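Dipicolinate synthase subunit A (PDB 3D4O) probably serves as an oxidoreductase subunit of dipicolinate synthase, the enzyme that makes the dipicolinic acid of bacterial spores. Local coordinates at residues T69-K74 and S105-N110; C98-G103 and R118-L123. One frame throughout, in Å; residues are numbered along the deposited sequence.

Contact 1 (T69-K74 and S105-N110)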
# COMPACT_ATOMS: atom_id res chain seq x y z
N THR C 69 -14.55 -22.83 7.14
CA THR C 69 -15.42 -22.45 8.27
C THR C 69 -14.52 -22.17 9.46
O THR C 69 -13.31 -22.36 9.37
CB THR C 69 -16.40 -23.57 8.74
OG1 THR C 69 -15.66 -24.65 9.31
CG2 THR C 69 -17.25 -24.10 7.61
N ASN C 70 -15.08 -21.69 10.56
CA ASN C 70 -14.25 -21.56 11.77
C ASN C 70 -14.46 -22.83 12.55
O ASN C 70 -15.15 -23.74 12.10
CB ASN C 70 -14.54 -20.31 12.60
CG ASN C 70 -15.88 -20.32 13.32
OD1 ASN C 70 -16.67 -21.26 13.23
ND2 ASN C 70 -16.13 -19.25 14.03
N GLU C 71 -13.91 -22.87 13.76
CA GLU C 71 -13.96 -24.11 14.56
C GLU C 71 -15.35 -24.46 15.02
O GLU C 71 -15.58 -25.55 15.54
CB GLU C 71 -13.02 -24.04 15.76
CG GLU C 71 -11.54 -23.97 15.35
CD GLU C 71 -11.08 -25.22 14.57
OE1 GLU C 71 -11.84 -26.21 14.51
OE2 GLU C 71 -9.95 -25.20 14.01
N ALA C 72 -16.29 -23.55 14.80
CA ALA C 72 -17.69 -23.75 15.21
C ALA C 72 -18.57 -24.02 14.00
O ALA C 72 -19.77 -24.17 14.11
CB ALA C 72 -18.19 -22.55 15.98
N GLY C 73 -17.93 -24.06 12.85
CA GLY C 73 -18.60 -24.37 11.59
C GLY C 73 -19.20 -23.17 10.94
O GLY C 73 -19.97 -23.29 9.99
N LYS C 74 -18.84 -22.00 11.47
CA LYS C 74 -19.36 -20.72 10.96
C LYS C 74 -18.66 -20.28 9.68
O LYS C 74 -17.43 -20.30 9.59
CB LYS C 74 -19.33 -19.65 12.07
CG LYS C 74 -20.17 -18.41 11.73
CD LYS C 74 -19.34 -17.20 11.34
CE LYS C 74 -19.35 -16.17 12.46
NZ LYS C 74 -20.73 -15.62 12.66
N SER C 105 -8.65 -25.81 5.39
CA SER C 105 -9.56 -26.45 6.34
C SER C 105 -9.08 -26.21 7.76
O SER C 105 -8.23 -25.36 8.02
CB SER C 105 -9.66 -27.96 6.09
OG SER C 105 -10.71 -28.56 6.87
N ASN C 106 -9.70 -26.95 8.65
CA ASN C 106 -9.33 -26.94 10.06
C ASN C 106 -9.82 -28.21 10.72
O ASN C 106 -10.40 -29.08 10.07
CB ASN C 106 -9.83 -25.71 10.81
CG ASN C 106 -11.32 -25.61 10.82
OD1 ASN C 106 -12.04 -26.53 10.45
ND2 ASN C 106 -11.81 -24.46 11.24
N THR C 107 -9.64 -28.28 12.02
CA THR C 107 -9.98 -29.49 12.75
C THR C 107 -11.47 -29.76 12.69
O THR C 107 -11.90 -30.89 12.42
CB THR C 107 -9.46 -29.43 14.21
OG1 THR C 107 -9.99 -28.27 14.85
CG2 THR C 107 -7.93 -29.34 14.23
N TYR C 108 -12.26 -28.71 12.89
CA TYR C 108 -13.73 -28.84 12.87
C TYR C 108 -14.21 -29.35 11.55
O TYR C 108 -15.00 -30.28 11.47
CB TYR C 108 -14.43 -27.50 13.09
CG TYR C 108 -15.94 -27.57 12.89
CD1 TYR C 108 -16.52 -27.36 11.64
CD2 TYR C 108 -16.79 -27.83 13.96
CE1 TYR C 108 -17.91 -27.42 11.48
CE2 TYR C 108 -18.16 -27.89 13.79
CZ TYR C 108 -18.72 -27.68 12.56
OH TYR C 108 -20.09 -27.75 12.42
N LEU C 109 -13.75 -28.68 10.51
CA LEU C 109 -14.18 -29.01 9.16
C LEU C 109 -13.70 -30.40 8.79
O LEU C 109 -14.47 -31.21 8.24
CB LEU C 109 -13.71 -27.95 8.14
CG LEU C 109 -14.30 -28.12 6.73
CD1 LEU C 109 -15.84 -28.17 6.86
CD2 LEU C 109 -13.83 -27.02 5.79
N ASN C 110 -12.46 -30.68 9.14
CA ASN C 110 -11.84 -31.99 8.86
C ASN C 110 -12.58 -33.12 9.57
O ASN C 110 -12.66 -34.25 9.08
CB ASN C 110 -10.36 -32.06 9.27
CG ASN C 110 -9.46 -31.25 8.37
OD1 ASN C 110 -8.38 -30.82 8.79
ND2 ASN C 110 -9.89 -31.03 7.12

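Contact 2 (C98-G103 and R118-L123)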
# COMPACT_ATOMS: atom_id res chain seq x y z
N CYS C 98 -21.22 -36.22 -3.29
CA CYS C 98 -21.04 -34.78 -3.01
C CYS C 98 -19.65 -34.47 -2.51
O CYS C 98 -19.13 -35.15 -1.65
CB CYS C 98 -22.09 -34.26 -2.01
SG CYS C 98 -22.03 -32.42 -1.74
N VAL C 99 -19.08 -33.43 -3.08
CA VAL C 99 -17.73 -32.97 -2.72
C VAL C 99 -17.78 -31.54 -2.19
O VAL C 99 -18.50 -30.67 -2.70
CB VAL C 99 -16.76 -33.05 -3.94
CG1 VAL C 99 -15.39 -32.51 -3.61
CG2 VAL C 99 -16.68 -34.47 -4.45
N VAL C 100 -16.98 -31.34 -1.15
CA VAL C 100 -16.87 -30.05 -0.52
C VAL C 100 -15.57 -29.45 -0.96
O VAL C 100 -14.54 -30.11 -0.93
CB VAL C 100 -16.84 -30.18 0.99
CG1 VAL C 100 -16.78 -28.80 1.61
CG2 VAL C 100 -18.05 -30.95 1.47
N TYR C 101 -15.64 -28.20 -1.39
CA TYR C 101 -14.45 -27.44 -1.84
C TYR C 101 -14.15 -26.27 -0.94
O TYR C 101 -15.00 -25.45 -0.63
CB TYR C 101 -14.62 -26.90 -3.30
CG TYR C 101 -14.62 -27.97 -4.37
CD1 TYR C 101 -15.80 -28.59 -4.76
CD2 TYR C 101 -13.43 -28.35 -5.00
CE1 TYR C 101 -15.81 -29.57 -5.74
CE2 TYR C 101 -13.42 -29.33 -5.98
CZ TYR C 101 -14.62 -29.94 -6.34
OH TYR C 101 -14.63 -30.90 -7.32
N SER C 102 -12.90 -26.17 -0.55
CA SER C 102 -12.47 -25.05 0.27
C SER C 102 -11.10 -24.56 -0.21
O SER C 102 -10.53 -25.04 -1.20
CB SER C 102 -12.40 -25.49 1.74
OG SER C 102 -12.14 -24.41 2.61
N GLY C 103 -10.58 -23.57 0.50
CA GLY C 103 -9.22 -23.07 0.24
C GLY C 103 -8.38 -23.90 1.18
O GLY C 103 -7.54 -24.73 0.78
N ARG C 118 -17.38 -37.71 3.55
CA ARG C 118 -17.41 -36.88 2.34
C ARG C 118 -16.02 -36.38 1.98
O ARG C 118 -15.19 -36.10 2.85
CB ARG C 118 -18.36 -35.68 2.50
CG ARG C 118 -19.83 -36.07 2.58
CD ARG C 118 -20.33 -36.63 1.26
NE ARG C 118 -21.71 -37.10 1.34
CZ ARG C 118 -22.06 -38.25 1.90
NH1 ARG C 118 -21.15 -39.03 2.45
NH2 ARG C 118 -23.33 -38.61 1.92
N THR C 119 -15.78 -36.29 0.68
CA THR C 119 -14.49 -35.84 0.16
C THR C 119 -14.37 -34.35 0.28
O THR C 119 -15.30 -33.60 0.04
CB THR C 119 -14.29 -36.27 -1.31
OG1 THR C 119 -14.21 -37.70 -1.37
CG2 THR C 119 -13.01 -35.67 -1.89
N LEU C 120 -13.18 -33.93 0.68
CA LEU C 120 -12.85 -32.52 0.84
C LEU C 120 -11.64 -32.15 0.02
O LEU C 120 -10.58 -32.76 0.11
CB LEU C 120 -12.57 -32.20 2.30
CG LEU C 120 -12.10 -30.79 2.66
CD1 LEU C 120 -13.20 -29.75 2.42
CD2 LEU C 120 -11.65 -30.80 4.10
N VAL C 121 -11.84 -31.12 -0.80
CA VAL C 121 -10.79 -30.56 -1.62
C VAL C 121 -10.40 -29.18 -1.11
O VAL C 121 -11.18 -28.25 -1.08
CB VAL C 121 -11.22 -30.49 -3.09
CG1 VAL C 121 -10.14 -29.79 -3.91
CG2 VAL C 121 -11.49 -31.87 -3.62
N LYS C 122 -9.16 -29.09 -0.70
CA LYS C 122 -8.57 -27.87 -0.21
C LYS C 122 -7.74 -27.30 -1.35
O LYS C 122 -6.61 -27.74 -1.59
CB LYS C 122 -7.68 -28.16 1.01
CG LYS C 122 -8.45 -28.58 2.26
CD LYS C 122 -7.51 -29.03 3.36
CE LYS C 122 -7.13 -30.51 3.25
NZ LYS C 122 -8.26 -31.43 3.57
N LEU C 123 -8.33 -26.32 -2.03
CA LEU C 123 -7.71 -25.75 -3.22
C LEU C 123 -6.34 -25.17 -2.98
O LEU C 123 -5.51 -25.13 -3.90
CB LEU C 123 -8.62 -24.70 -3.90
CG LEU C 123 -9.95 -25.28 -4.45
CD1 LEU C 123 -10.82 -24.17 -5.06
CD2 LEU C 123 -9.72 -26.45 -5.46
O HOH W 1 -17.49 -37.20 -1.48

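Contact 1 (T69-K74 and S105-N110)
Two donors at the start of helix 107-116 converge on one carboxylate oxygen, Glu71 OE1. The hydroxyl Thr107 OG1 donates to Glu71 OE1 at 2.8 Å, meeting it from above the carboxylate plane, while the amide Tyr108 N reaches the syn lone pair of Glu71 OE1 at 3.0 Å along a bent path (140° at the hydrogen). Glu71 starts out pointing away from the helix, and a bend at chi2 (-62°) swings its tip back to it. There the carboxylate stacks on the side-chain amide of Asn106, their planes 26° apart. The negative group thus sits by the helix N terminus, where the dipole would probably favour it. Next to it the Tyr108 ring, its CG anti to the backbone N, reaches across the turn; Gly73 N lies 3.6 Å above the ring plane, over its centre, and Tyr108 OH is held by Leu86 O beyond. Further out, both sides are fixed from within. Asn106 OD1 accepts from Leu109 N at 2.7 Å, nearly along the C=O axis, and Asn70 OD1 accepts from Ala72 N at 2.8 Å and Lys74 N at 2.9 Å, stiffening the type I turn that presents Glu71. The arrangement is an Asx turn within a beta turn, docked on an Asn N-cap, with Glu71, remote in sequence, accepting two further hydrogen bonds from the first turn of the helix.

Contact 2 (C98-G103 and R118-L123)
Val121 O is gripped twice by strand 99-102: Ser102 N donates to it at 2.8 Å, nearly along the C=O axis, and Tyr101 CA adds a weaker CA-H...O contact to Val121 O at 3.5 Å. In the reverse direction Val100 O receives Val121 N at 2.9 Å and almost straight (175° at the hydrogen). The row continues through Val100 N to Thr119 O and ends with Leu123 N on Ser102 O, the donor standing above that carbonyl plane. At the other end a water bridges the spreading strands, donating to Cys98 O and accepting from Thr119 N. On one face of the sheet Tyr101 lies alongside Val121, both pointing the same way, with ring atom Tyr101 CD2 3.6 Å from Val121 CB; Leu123 CD2 comes to the edge of that ring, and Leu285, Leu288 and Leu289 of helix 274-289 pack on Tyr101 too. An alanine at Tyr101 would probably loosen this face, losing the ring's contacts with Val121, Leu123 and that helix. On the other face the side chains of Leu120 and Val100 cross obliquely, Leu120 CD1 lying 3.8 Å from Val100 CG1, and both meet Met113 of helix 107-116. Strands running 20° apart in the same sense, with a helix covering one face between them in sequence, form the last beta-alpha-beta unit of the Rossmann-like N-terminal sheet.

In the fold
Following the chain from the N terminus, strand 61-63 leads into the loop that carries 69-74, and helix 88-92 precedes strand 99-102, the first half of contact 2. Contact 1 closes when the chain reaches 105-110, with 30 residues between its two segments; contact 2 closes at 118-123, once helix 107-116 has been passed. The two loops therefore cross, since their segments alternate along the chain. Contact 1 ties the long loop after strand 61-63 to the start of helix 107-116, and contact 2 joins the strands flanking that helix. Their centres are about 13 Å apart, and they meet where Ser105 and Asn110 pack on Leu120 and Lys122.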